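Local coordinates for protein beta-lactamase (Francisella tularensis subsp. tularensis, PDB 3P09) that probably hydrolyses beta-lactams to substituted beta-amino acids, as a class A beta-lactamase linked to antibiotic resistance, at residues A[57-62]-A[170-175]; A[65-70]-A[123-128]; A[164-169]-A[233-238]; A[183-188]-A[240-245]. All blocks are in the same frame, centred on the assembly; numbering follows the deposited sequence.

Interaction 1. Residues A[57-62]-A[170-175]; sequences SYHFPI and HSNINK
A two-stranded antiparallel mini-sheet, 60-61 against 175-176, joins the chain just ahead of the probable active-site helix to the end of what corresponds to the omega loop of class A beta-lactamases. P61 and K175 form its non-hydrogen-bonded pair, with P61 CA 4.3 Å from K175 CA and the two side chains diverging. One backbone bond crosses beside it: I62 N donates to N174 O at 3.1 Å, nearly straight at 170°, although the donor lies above the carbonyl plane. A type II turn from N172 to K175 presents that oxygen, and N174 takes the positive phi of the turn. K175 then runs as an extended chain past F60 O, which sits 3.1 Å from K175 CB. Its ammonium is gripped from several sides: NZ gives a hydrogen bond to Q168 O, a weak one to S171 O, and one to a water, which in turn donates to H59 O, 2.9 Å from the water oxygen. Farther out, the N172 amide stacks on one face of the H59 imidazole, offset toward the rim with the planes 15° apart and N172 OD1 3.4 Å from H59 CG. Behind the pair, F60 packs on P178 and on L258 and T260 of strand 253-260, P61 touches C233, and I62 leans on I181 of helix 178-190.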
loop_
_atom_site.group_PDB
_atom_site.type_symbol
_atom_site.label_atom_id
_atom_site.label_comp_id
_atom_site.label_asym_id
_atom_site.label_seq_id
_atom_site.Cartn_x
_atom_site.Cartn_y
_atom_site.Cartn_z
ATOM N N SER A 57 13.082 -5.644 -8.289
ATOM C CA SER A 57 14.070 -5.103 -7.357
ATOM C C SER A 57 14.425 -3.655 -7.658
ATOM O O SER A 57 15.379 -3.121 -7.111
ATOM C CB SER A 57 15.344 -5.947 -7.383
ATOM O OG SER A 57 15.154 -7.170 -6.705
ATOM N N TYR A 58 13.674 -3.034 -8.557
ATOM C CA TYR A 58 13.820 -1.609 -8.832
ATOM C C TYR A 58 13.122 -0.835 -7.705
ATOM O O TYR A 58 12.093 -1.282 -7.195
ATOM C CB TYR A 58 13.153 -1.277 -10.160
ATOM C CG TYR A 58 13.498 0.088 -10.723
ATOM C CD1 TYR A 58 12.687 1.193 -10.473
ATOM C CD2 TYR A 58 14.626 0.265 -11.526
ATOM C CE1 TYR A 58 12.994 2.435 -11.009
ATOM C CE2 TYR A 58 14.944 1.502 -12.056
ATOM C CZ TYR A 58 14.127 2.581 -11.793
ATOM O OH TYR A 58 14.435 3.812 -12.321
ATOM N N HIS A 59 13.676 0.313 -7.321
ATOM C CA HIS A 59 13.085 1.107 -6.241
ATOM C C HIS A 59 12.168 2.203 -6.790
ATOM O O HIS A 59 12.547 2.958 -7.691
ATOM C CB HIS A 59 14.175 1.726 -5.351
ATOM C CG HIS A 59 14.882 0.738 -4.474
ATOM N ND1 HIS A 59 14.698 0.692 -3.109
ATOM C CD2 HIS A 59 15.790 -0.224 -4.763
ATOM C CE1 HIS A 59 15.452 -0.262 -2.597
ATOM N NE2 HIS A 59 16.124 -0.836 -3.580
ATOM N N PHE A 60 10.964 2.269 -6.220
ATOM C CA PHE A 60 9.901 3.172 -6.622
ATOM C C PHE A 60 9.454 3.998 -5.409
ATOM O O PHE A 60 9.419 3.500 -4.292
ATOM C CB PHE A 60 8.667 2.361 -7.061
ATOM C CG PHE A 60 8.858 1.563 -8.333
ATOM C CD1 PHE A 60 9.514 0.338 -8.312
ATOM C CD2 PHE A 60 8.351 2.034 -9.539
ATOM C CE1 PHE A 60 9.677 -0.403 -9.470
ATOM C CE2 PHE A 60 8.511 1.305 -10.715
ATOM C CZ PHE A 60 9.177 0.084 -10.685
ATOM N N PRO A 61 9.050 5.252 -5.635
ATOM C CA PRO A 61 8.400 6.003 -4.546
ATOM C C PRO A 61 7.284 5.160 -3.909
ATOM O O PRO A 61 6.460 4.603 -4.634
ATOM C CB PRO A 61 7.782 7.205 -5.272
ATOM C CG PRO A 61 8.691 7.408 -6.475
ATOM C CD PRO A 61 9.097 6.001 -6.902
ATOM N N ILE A 62 7.256 5.060 -2.584
ATOM C CA ILE A 62 6.223 4.263 -1.926
ATOM C C ILE A 62 4.920 5.064 -1.791
ATOM O O ILE A 62 3.833 4.509 -1.875
ATOM C CB ILE A 62 6.701 3.713 -0.551
ATOM C CG1 ILE A 62 5.717 2.650 -0.027
ATOM C CG2 ILE A 62 6.911 4.839 0.465
ATOM C CD1 ILE A 62 6.177 1.977 1.286
ATOM N N HIS A 170 17.701 9.202 -7.821
ATOM C CA HIS A 170 18.790 8.270 -7.520
ATOM C C HIS A 170 18.924 7.916 -6.049
ATOM O O HIS A 170 19.872 7.251 -5.653
ATOM C CB HIS A 170 20.101 8.808 -8.066
ATOM C CG HIS A 170 20.093 8.959 -9.551
ATOM N ND1 HIS A 170 19.547 8.008 -10.387
ATOM C CD2 HIS A 170 20.527 9.961 -10.351
ATOM C CE1 HIS A 170 19.662 8.409 -11.640
ATOM N NE2 HIS A 170 20.252 9.592 -11.645
ATOM N N SER A 171 17.966 8.351 -5.244
ATOM C CA SER A 171 17.971 8.018 -3.826
ATOM C C SER A 171 16.859 7.024 -3.508
ATOM O O SER A 171 15.736 7.141 -4.015
ATOM C CB SER A 171 17.777 9.283 -2.992
ATOM O OG SER A 171 17.584 8.958 -1.627
ATOM N N ASN A 172 17.160 6.049 -2.657
ATOM C CA ASN A 172 16.145 5.075 -2.246
ATOM C C ASN A 172 15.311 5.517 -1.047
ATOM O O ASN A 172 14.455 4.781 -0.576
ATOM C CB ASN A 172 16.791 3.706 -2.006
ATOM C CG ASN A 172 17.417 3.145 -3.270
ATOM O OD1 ASN A 172 16.951 3.430 -4.372
ATOM N ND2 ASN A 172 18.480 2.361 -3.121
ATOM N N ILE A 173 15.571 6.723 -0.560
ATOM C CA ILE A 173 14.788 7.288 0.537
ATOM C C ILE A 173 13.323 7.380 0.127
ATOM O O ILE A 173 13.005 7.827 -0.979
ATOM C CB ILE A 173 15.302 8.697 0.931
ATOM C CG1 ILE A 173 16.761 8.632 1.389
ATOM C CG2 ILE A 173 14.423 9.326 1.996
ATOM C CD1 ILE A 173 17.011 7.689 2.514
ATOM N N ASN A 174 12.441 6.946 1.028
ATOM C CA ASN A 174 10.993 6.940 0.791
ATOM C C ASN A 174 10.606 6.128 -0.436
ATOM O O ASN A 174 9.659 6.461 -1.131
ATOM C CB ASN A 174 10.445 8.372 0.730
ATOM C CG ASN A 174 10.672 9.132 2.036
ATOM O OD1 ASN A 174 10.801 8.523 3.098
ATOM N ND2 ASN A 174 10.709 10.459 1.965
ATOM N N LYS A 175 11.362 5.059 -0.689
ATOM C CA LYS A 175 11.057 4.140 -1.784
ATOM C C LYS A 175 10.974 2.695 -1.296
ATOM O O LYS A 175 11.417 2.373 -0.191
ATOM C CB LYS A 175 12.112 4.246 -2.881
ATOM C CG LYS A 175 12.099 5.595 -3.589
ATOM C CD LYS A 175 12.944 5.592 -4.834
ATOM C CE LYS A 175 13.002 6.995 -5.458
ATOM N NZ LYS A 175 14.076 7.110 -6.506
HETATM O O HOH W 1 12.687 5.714 -8.619
#

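Interaction 2. Residues A[65-70]-A[123-128]; sequences VFKFLL and ILSDSP. With SO4 (sulfate ion), chain F.
K67 stretches its extended side chain alongside S125, with K67 CD 4.0 Å from S125 OG, while K67 CG lies over one face of the F66 ring. K67 fits the lysine of the SxxK motif of serine beta-lactamases, in which S64 would be the nucleophile near the beginning of helix 66-80, and S125 is probably the serine of the SDN-type loop, here S125-D126-S127. At the tip, K67 NZ donates to S125 O at 3.0 Å, approaching from well above the carbonyl plane, and to S125 OG at 3.3 Å; S64 OG is another partner. E161 makes a long, weak ion pair with this amine, which would tend to favour its charged form. S125 owes its position to a Schellman motif: its positive phi ends helix 115-123 and turns the chain into D126, which caps helix 127-137 through A129 N and also bonds T105 and I104 N. Nearer the backbone of helix 66-80, I123 CD1 packs 3.8 Å from F68 CA. The sulfate, probably from the crystallisation liquor, is bound by T230 OG1 and T232 OG1 and takes a further hydrogen bond from S125 OG to its O3 at 2.7 Å.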
loop_
_atom_site.group_PDB
_atom_site.type_symbol
_atom_site.label_atom_id
_atom_site.label_comp_id
_atom_site.label_asym_id
_atom_site.label_seq_id
_atom_site.Cartn_x
_atom_site.Cartn_y
_atom_site.Cartn_z
ATOM N N VAL A 65 1.303 4.101 -0.026
ATOM C CA VAL A 65 1.304 2.663 0.250
ATOM C C VAL A 65 1.871 2.350 1.653
ATOM O O VAL A 65 1.498 1.360 2.284
ATOM C CB VAL A 65 2.058 1.881 -0.842
ATOM C CG1 VAL A 65 2.169 0.400 -0.475
ATOM C CG2 VAL A 65 1.337 2.036 -2.182
ATOM N N PHE A 66 2.770 3.196 2.144
ATOM C CA PHE A 66 3.350 2.968 3.466
ATOM C C PHE A 66 2.243 2.816 4.515
ATOM O O PHE A 66 2.452 2.216 5.565
ATOM C CB PHE A 66 4.322 4.101 3.851
ATOM C CG PHE A 66 3.678 5.251 4.587
ATOM C CD1 PHE A 66 3.057 6.281 3.892
ATOM C CD2 PHE A 66 3.717 5.313 5.977
ATOM C CE1 PHE A 66 2.470 7.339 4.572
ATOM C CE2 PHE A 66 3.128 6.358 6.660
ATOM C CZ PHE A 66 2.500 7.374 5.958
ATOM N N LYS A 67 1.057 3.352 4.237
ATOM C CA LYS A 67 0.005 3.322 5.257
ATOM C C LYS A 67 -0.421 1.898 5.667
ATOM O O LYS A 67 -0.895 1.702 6.783
ATOM C CB LYS A 67 -1.198 4.189 4.843
ATOM C CG LYS A 67 -0.845 5.684 4.827
ATOM C CD LYS A 67 -1.848 6.519 4.028
ATOM C CE LYS A 67 -1.388 7.986 3.993
ATOM N NZ LYS A 67 -2.279 8.811 3.122
ATOM N N PHE A 68 -0.251 0.905 4.795
ATOM C CA PHE A 68 -0.605 -0.457 5.216
ATOM C C PHE A 68 0.455 -1.071 6.133
ATOM O O PHE A 68 0.140 -1.887 7.003
ATOM C CB PHE A 68 -1.005 -1.384 4.039
ATOM C CG PHE A 68 0.157 -2.098 3.358
ATOM C CD1 PHE A 68 0.818 -3.158 3.980
ATOM C CD2 PHE A 68 0.534 -1.742 2.063
ATOM C CE1 PHE A 68 1.861 -3.828 3.342
ATOM C CE2 PHE A 68 1.590 -2.406 1.411
ATOM C CZ PHE A 68 2.247 -3.451 2.057
ATOM N N LEU A 69 1.706 -0.662 5.956
ATOM C CA LEU A 69 2.771 -1.069 6.881
ATOM C C LEU A 69 2.533 -0.487 8.270
ATOM O O LEU A 69 2.738 -1.146 9.298
ATOM C CB LEU A 69 4.121 -0.578 6.369
ATOM C CG LEU A 69 4.533 -1.191 5.038
ATOM C CD1 LEU A 69 5.828 -0.522 4.526
ATOM C CD2 LEU A 69 4.737 -2.680 5.208
ATOM N N LEU A 70 2.107 0.766 8.281
ATOM C CA LEU A 70 1.812 1.482 9.519
ATOM C C LEU A 70 0.678 0.800 10.276
ATOM O O LEU A 70 0.756 0.601 11.484
ATOM C CB LEU A 70 1.428 2.926 9.190
ATOM C CG LEU A 70 0.913 3.793 10.341
ATOM C CD1 LEU A 70 1.945 3.875 11.470
ATOM C CD2 LEU A 70 0.504 5.190 9.868
ATOM N N ILE A 123 -6.043 3.338 5.952
ATOM C CA ILE A 123 -6.096 2.426 4.807
ATOM C C ILE A 123 -6.894 3.035 3.660
ATOM O O ILE A 123 -6.634 2.763 2.491
ATOM C CB ILE A 123 -6.688 1.068 5.207
ATOM C CG1 ILE A 123 -5.740 0.353 6.181
ATOM C CG2 ILE A 123 -6.965 0.218 3.978
ATOM C CD1 ILE A 123 -4.310 0.132 5.637
ATOM N N LEU A 124 -7.861 3.874 4.005
ATOM C CA LEU A 124 -8.573 4.654 3.012
ATOM C C LEU A 124 -7.776 5.895 2.612
ATOM O O LEU A 124 -8.292 6.771 1.912
ATOM C CB LEU A 124 -9.955 5.058 3.532
ATOM C CG LEU A 124 -11.070 4.096 3.127
ATOM C CD1 LEU A 124 -10.857 2.716 3.762
ATOM C CD2 LEU A 124 -12.421 4.676 3.502
ATOM N N SER A 125 -6.528 5.955 3.070
ATOM C CA SER A 125 -5.569 7.006 2.697
ATOM C C SER A 125 -5.739 8.396 3.363
ATOM O O SER A 125 -5.165 9.397 2.907
ATOM C CB SER A 125 -5.430 7.134 1.167
ATOM O OG SER A 125 -4.055 7.297 0.823
ATOM N N ASP A 126 -6.497 8.440 4.449
ATOM C CA ASP A 126 -6.661 9.652 5.258
ATOM C C ASP A 126 -5.294 10.063 5.827
ATOM O O ASP A 126 -4.676 9.318 6.591
ATOM C CB ASP A 126 -7.658 9.336 6.391
ATOM C CG ASP A 126 -8.129 10.580 7.139
ATOM O OD1 ASP A 126 -7.281 11.304 7.709
ATOM O OD2 ASP A 126 -9.355 10.821 7.158
ATOM N N SER A 127 -4.803 11.238 5.435
ATOM C CA SER A 127 -3.453 11.665 5.812
ATOM C C SER A 127 -3.300 12.038 7.290
ATOM O O SER A 127 -2.372 11.583 7.960
ATOM C CB SER A 127 -2.969 12.799 4.898
ATOM O OG SER A 127 -2.823 12.335 3.569
ATOM N N PRO A 128 -4.210 12.870 7.813
ATOM C CA PRO A 128 -4.097 13.151 9.244
ATOM C C PRO A 128 -4.190 11.887 10.085
ATOM O O PRO A 128 -3.496 11.800 11.091
ATOM C CB PRO A 128 -5.284 14.061 9.509
ATOM C CG PRO A 128 -5.497 14.768 8.187
ATOM C CD PRO A 128 -5.213 13.718 7.153
HETATM S S SO4 F . -3.506 7.742 -2.641
HETATM O O1 SO4 F . -3.979 8.019 -3.979
HETATM O O2 SO4 F . -2.230 8.410 -2.404
HETATM O O3 SO4 F . -4.493 8.239 -1.710
HETATM O O4 SO4 F . -3.316 6.312 -2.483
#

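Interaction 3. Residues A[164-169]-A[233-238]; sequences INYTQP and CGQYAA
C233 SG lies 3.4 Å from N165 O, and beside it the carboxamide of Q235 reaches toward the backbone of 165-167. Q235 NE2 comes 3.0 Å from T167 N, but both are donors, and no direct hydrogen bond joins the two segments. A water settles the polarity instead: it accepts from Q235 NE2 at 2.7 Å, donates to N165 O, and bonds T167 OG1 at 2.7 Å. At the far end Y236 closes the contact, its OH 3.5 Å from P169 CD, the two side chains crossing at about a right angle. A second water lies in the plane of the Y236 ring at its edge; it is 2.7 Å from Y236 OH and, in the Q168 conformer modelled here, donates to Q168 OE1 at 2.6 Å. In that conformer the Q168 amide stands steeply to the ring, the planes 78° apart. Behind this shell, a type I' turn from Q235 to A238 sets the tyrosine, whose carbonyl accepts from T260 OG1. C233 is fixed by its disulfide to C63, next to the probable nucleophile S64, an arrangement also found in class A carbapenemases. The polar links between 164-169 and 233-238 are thus made by two waters, without direct hydrogen bonds, while the disulfide holds the C233 end of the second segment to the chain beside S64.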
loop_
_atom_site.group_PDB
_atom_site.type_symbol
_atom_site.label_atom_id
_atom_site.label_comp_id
_atom_site.label_asym_id
_atom_site.label_seq_id
_atom_site.Cartn_x
_atom_site.Cartn_y
_atom_site.Cartn_z
ATOM N N ILE A 164 6.655 12.286 2.929
ATOM C CA ILE A 164 6.916 10.936 2.413
ATOM C C ILE A 164 6.801 10.883 0.891
ATOM O O ILE A 164 7.390 10.020 0.241
ATOM C CB ILE A 164 5.946 9.888 3.037
ATOM C CG1 ILE A 164 6.201 8.475 2.495
ATOM C CG2 ILE A 164 4.483 10.239 2.721
ATOM C CD1 ILE A 164 7.413 7.806 3.003
ATOM N N ASN A 165 6.037 11.805 0.317
ATOM C CA ASN A 165 5.777 11.781 -1.119
ATOM C C ASN A 165 6.924 12.284 -1.993
ATOM O O ASN A 165 6.905 12.111 -3.215
ATOM C CB ASN A 165 4.513 12.586 -1.433
ATOM C CG ASN A 165 3.272 11.925 -0.893
ATOM O OD1 ASN A 165 3.050 10.745 -1.119
ATOM N ND2 ASN A 165 2.476 12.671 -0.154
ATOM N N TYR A 166 7.913 12.913 -1.374
ATOM C CA TYR A 166 8.982 13.561 -2.129
ATOM C C TYR A 166 10.213 12.692 -2.179
ATOM O O TYR A 166 10.757 12.295 -1.149
ATOM C CB TYR A 166 9.344 14.898 -1.509
ATOM C CG TYR A 166 8.134 15.665 -1.051
ATOM C CD1 TYR A 166 6.972 15.678 -1.808
ATOM C CD2 TYR A 166 8.148 16.365 0.151
ATOM C CE1 TYR A 166 5.845 16.365 -1.381
ATOM C CE2 TYR A 166 7.036 17.067 0.581
ATOM C CZ TYR A 166 5.890 17.061 -0.191
ATOM O OH TYR A 166 4.790 17.758 0.245
ATOM N N THR A 167 10.639 12.371 -3.392
ATOM C CA THR A 167 11.797 11.518 -3.556
ATOM C C THR A 167 12.750 12.185 -4.524
ATOM O O THR A 167 12.465 13.255 -5.068
ATOM C CB THR A 167 11.404 10.124 -4.129
ATOM O OG1 THR A 167 10.694 10.282 -5.367
ATOM C CG2 THR A 167 10.515 9.365 -3.147
ATOM N N GLN A 168 13.890 11.547 -4.740
ATOM C CA GLN A 168 14.798 11.964 -5.796
ATOM C C GLN A 168 15.127 10.724 -6.606
ATOM O O GLN A 168 15.181 9.621 -6.055
ATOM C CB GLN A 168 16.060 12.590 -5.209
ATOM C CG GLN A 168 15.786 13.745 -4.251
ATOM C CD GLN A 168 15.217 14.973 -4.945
ATOM O OE1 GLN A 168 15.247 15.077 -6.173
ATOM N NE2 GLN A 168 14.695 15.911 -4.159
ATOM N N PRO A 169 15.338 10.896 -7.917
ATOM C CA PRO A 169 15.527 9.771 -8.837
ATOM C C PRO A 169 16.581 8.756 -8.384
ATOM O O PRO A 169 16.354 7.566 -8.539
ATOM C CB PRO A 169 15.963 10.457 -10.134
ATOM C CG PRO A 169 15.359 11.821 -10.058
ATOM C CD PRO A 169 15.415 12.198 -8.608
ATOM N N CYS A 233 2.038 9.764 -5.439
ATOM C CA CYS A 233 2.902 10.826 -4.901
ATOM C C CYS A 233 2.528 12.237 -5.356
ATOM O O CYS A 233 2.699 13.210 -4.603
ATOM C CB CYS A 233 4.393 10.564 -5.206
ATOM S SG CYS A 233 5.130 9.326 -4.107
ATOM N N GLY A 234 2.061 12.346 -6.596
ATOM C CA GLY A 234 1.833 13.639 -7.214
ATOM C C GLY A 234 3.097 14.191 -7.845
ATOM O O GLY A 234 3.160 15.367 -8.216
ATOM N N GLN A 235 4.117 13.347 -7.954
ATOM C CA GLN A 235 5.297 13.688 -8.733
ATOM C C GLN A 235 5.907 12.417 -9.309
ATOM O O GLN A 235 5.600 11.321 -8.846
ATOM C CB GLN A 235 6.315 14.443 -7.884
ATOM C CG GLN A 235 6.704 13.740 -6.604
ATOM C CD GLN A 235 8.006 14.269 -6.023
ATOM O OE1 GLN A 235 8.256 15.477 -6.013
ATOM N NE2 GLN A 235 8.850 13.355 -5.544
ATOM N N TYR A 236 6.762 12.581 -10.317
ATOM C CA TYR A 236 7.392 11.463 -11.025
ATOM C C TYR A 236 6.372 10.416 -11.463
ATOM O O TYR A 236 6.665 9.212 -11.470
ATOM C CB TYR A 236 8.503 10.828 -10.183
ATOM C CG TYR A 236 9.647 11.770 -9.911
ATOM C CD1 TYR A 236 10.501 12.178 -10.936
ATOM C CD2 TYR A 236 9.875 12.262 -8.631
ATOM C CE1 TYR A 236 11.552 13.051 -10.689
ATOM C CE2 TYR A 236 10.923 13.135 -8.375
ATOM C CZ TYR A 236 11.755 13.526 -9.402
ATOM O OH TYR A 236 12.795 14.389 -9.136
ATOM N N ALA A 237 5.183 10.889 -11.829
ATOM C CA ALA A 237 4.083 10.028 -12.263
ATOM C C ALA A 237 3.852 8.841 -11.324
ATOM O O ALA A 237 3.263 7.842 -11.727
ATOM C CB ALA A 237 4.334 9.534 -13.690
ATOM N N ALA A 238 4.300 8.947 -10.072
ATOM C CA ALA A 238 4.301 7.778 -9.183
ATOM C C ALA A 238 2.887 7.334 -8.866
ATOM O O ALA A 238 2.109 8.072 -8.253
ATOM C CB ALA A 238 5.088 8.055 -7.890
HETATM O O HOH W 2 8.050 10.788 -5.391
HETATM O O HOH W 3 12.865 15.858 -6.931
#

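Interaction 4. Residues A[183-188]-A[240-245]; sequences KDIYKL and NDVAII
I185 does most of the work where helix 183-188 rests on strand 240-245, a purely apolar helix-on-sheet contact in the core of the alpha/beta fold. The segment axes approach to 8.6 Å and run at 35° to each other. In the tight part, I185 CG2, in the crowded position between backbone N and carbonyl carbon, touches both I244 CD1 at 3.6 Å and V242 CG1 at 3.8 Å. The longer arm, with CG1 anti to the backbone N (chi1 -159°), carries I185 CD1 over the strand backbone to 3.7 Å from V242 O. Both strand side chains slide past the isoleucine in the opposite sense, and I244 bends at chi2 (-62°) so that its CD1 turns to the helix. The contact loosens one residue on, where Y186 CA stays 4.2 Å from I244 CD1. Y186 is only partly exposed and its ring meets that of F190, whereas K183, on the exposed side of the helix, takes no part. On the core side, F68 of helix 66-80 packs on I185 and L188. Strand 240-245 lies between 225-232 and 253-260 in the main antiparallel sheet, and A254 of the latter touches I185, Y186 and I244.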
loop_
_atom_site.group_PDB
_atom_site.type_symbol
_atom_site.label_atom_id
_atom_site.label_comp_id
_atom_site.label_asym_id
_atom_site.label_seq_id
_atom_site.Cartn_x
_atom_site.Cartn_y
_atom_site.Cartn_z
ATOM N N LYS A 183 5.734 -8.944 -0.695
ATOM C CA LYS A 183 5.987 -9.876 0.404
ATOM C C LYS A 183 5.405 -9.320 1.720
ATOM O O LYS A 183 4.859 -10.065 2.534
ATOM C CB LYS A 183 7.489 -10.172 0.541
ATOM C CG LYS A 183 8.054 -11.033 -0.602
ATOM C CD LYS A 183 9.434 -11.628 -0.280
ATOM C CE LYS A 183 10.353 -10.605 0.323
ATOM N NZ LYS A 183 11.573 -11.228 0.935
ATOM N N ASP A 184 5.503 -8.008 1.917
ATOM C CA ASP A 184 4.991 -7.391 3.148
ATOM C C ASP A 184 3.485 -7.558 3.315
ATOM O O ASP A 184 3.011 -7.926 4.384
ATOM C CB ASP A 184 5.294 -5.893 3.187
ATOM C CG ASP A 184 6.756 -5.598 3.451
ATOM O OD1 ASP A 184 7.493 -6.519 3.878
ATOM O OD2 ASP A 184 7.160 -4.434 3.237
ATOM N N ILE A 185 2.731 -7.250 2.267
ATOM C CA ILE A 185 1.276 -7.306 2.395
ATOM C C ILE A 185 0.834 -8.756 2.561
ATOM O O ILE A 185 -0.102 -9.046 3.299
ATOM C CB ILE A 185 0.554 -6.615 1.204
ATOM C CG1 ILE A 185 -0.877 -6.227 1.603
ATOM C CG2 ILE A 185 0.551 -7.504 -0.031
ATOM C CD1 ILE A 185 -1.569 -5.313 0.581
ATOM N N TYR A 186 1.525 -9.674 1.897
ATOM C CA TYR A 186 1.184 -11.099 2.010
ATOM C C TYR A 186 1.475 -11.590 3.420
ATOM O O TYR A 186 0.678 -12.308 4.026
ATOM C CB TYR A 186 2.006 -11.931 1.021
ATOM C CG TYR A 186 1.578 -13.381 0.972
ATOM C CD1 TYR A 186 2.160 -14.331 1.804
ATOM C CD2 TYR A 186 0.572 -13.795 0.107
ATOM C CE1 TYR A 186 1.758 -15.669 1.763
ATOM C CE2 TYR A 186 0.158 -15.117 0.064
ATOM C CZ TYR A 186 0.756 -16.049 0.890
ATOM O OH TYR A 186 0.342 -17.359 0.834
ATOM N N LYS A 187 2.637 -11.205 3.942
ATOM C CA LYS A 187 3.036 -11.665 5.266
ATOM C C LYS A 187 2.060 -11.145 6.315
ATOM O O LYS A 187 1.652 -11.880 7.231
ATOM C CB LYS A 187 4.466 -11.231 5.576
ATOM C CG LYS A 187 5.001 -11.734 6.905
ATOM C CD LYS A 187 6.527 -11.711 6.895
ATOM C CE LYS A 187 7.104 -12.201 8.215
ATOM N NZ LYS A 187 6.650 -13.581 8.553
ATOM N N LEU A 188 1.648 -9.891 6.166
ATOM C CA LEU A 188 0.712 -9.310 7.133
ATOM C C LEU A 188 -0.664 -9.991 7.101
ATOM O O LEU A 188 -1.290 -10.224 8.140
ATOM C CB LEU A 188 0.578 -7.803 6.908
ATOM C CG LEU A 188 1.755 -6.954 7.421
ATOM C CD1 LEU A 188 1.653 -5.545 6.899
ATOM C CD2 LEU A 188 1.823 -6.958 8.958
ATOM N N ASN A 240 0.795 3.779 -7.578
ATOM C CA ASN A 240 0.985 2.420 -7.052
ATOM C C ASN A 240 -0.324 1.766 -6.658
ATOM O O ASN A 240 -1.295 2.441 -6.317
ATOM C CB ASN A 240 1.886 2.402 -5.799
ATOM C CG ASN A 240 3.250 3.035 -6.015
ATOM O OD1 ASN A 240 3.785 3.061 -7.118
ATOM N ND2 ASN A 240 3.834 3.522 -4.930
ATOM N N ASP A 241 -0.350 0.437 -6.690
ATOM C CA ASP A 241 -1.455 -0.294 -6.095
ATOM C C ASP A 241 -0.902 -1.623 -5.608
ATOM O O ASP A 241 -0.241 -2.320 -6.366
ATOM C CB ASP A 241 -2.596 -0.494 -7.111
ATOM C CG ASP A 241 -3.908 -0.922 -6.448
ATOM O OD1 ASP A 241 -4.023 -0.851 -5.202
ATOM O OD2 ASP A 241 -4.832 -1.309 -7.183
ATOM N N VAL A 242 -1.130 -1.952 -4.339
ATOM C CA VAL A 242 -0.657 -3.234 -3.796
ATOM C C VAL A 242 -1.846 -3.953 -3.183
ATOM O O VAL A 242 -2.583 -3.384 -2.358
ATOM C CB VAL A 242 0.465 -3.052 -2.752
ATOM C CG1 VAL A 242 0.978 -4.409 -2.254
ATOM C CG2 VAL A 242 1.606 -2.229 -3.337
ATOM N N ALA A 243 -2.038 -5.206 -3.583
ATOM C CA ALA A 243 -3.317 -5.858 -3.382
ATOM C C ALA A 243 -3.182 -7.273 -2.870
ATOM O O ALA A 243 -2.156 -7.926 -3.077
ATOM C CB ALA A 243 -4.087 -5.863 -4.678
ATOM N N ILE A 244 -4.225 -7.728 -2.181
ATOM C CA ILE A 244 -4.413 -9.155 -1.968
ATOM C C ILE A 244 -5.625 -9.550 -2.781
ATOM O O ILE A 244 -6.635 -8.845 -2.786
ATOM C CB ILE A 244 -4.700 -9.511 -0.512
ATOM C CG1 ILE A 244 -3.546 -9.089 0.398
ATOM C CG2 ILE A 244 -4.936 -11.012 -0.406
ATOM C CD1 ILE A 244 -2.270 -9.770 0.098
ATOM N N ILE A 245 -5.531 -10.683 -3.460
ATOM C CA ILE A 245 -6.581 -11.115 -4.373
ATOM C C ILE A 245 -6.924 -12.554 -4.061
ATOM O O ILE A 245 -6.025 -13.359 -3.820
ATOM C CB ILE A 245 -6.098 -11.044 -5.827
ATOM C CG1 ILE A 245 -5.646 -9.616 -6.156
ATOM C CG2 ILE A 245 -7.180 -11.533 -6.776
ATOM C CD1 ILE A 245 -4.963 -9.472 -7.513
#

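How the interactions relate
From the N terminus, segment 57-62 leads into 65-70, and interaction 1 closes a long loop when 170-175 returns to it. Interaction 2 closes within that loop, at 123-128, tying helix 66-80 to the start of helix 127-137. Interaction 3 opens at 164-169, before interaction 1 is complete, and ends at 233-238, so the two cross; N174 OD1 against I164 CD1 joins them. Interaction 4 opens at 183-188 and closes at 240-245, crossing interaction 3 but following interactions 1 and 2 in series. N240 ND2 bonds P61 O, and V65 packs on N240, so the mini-sheet, helical core and main sheet meet around the probable active site.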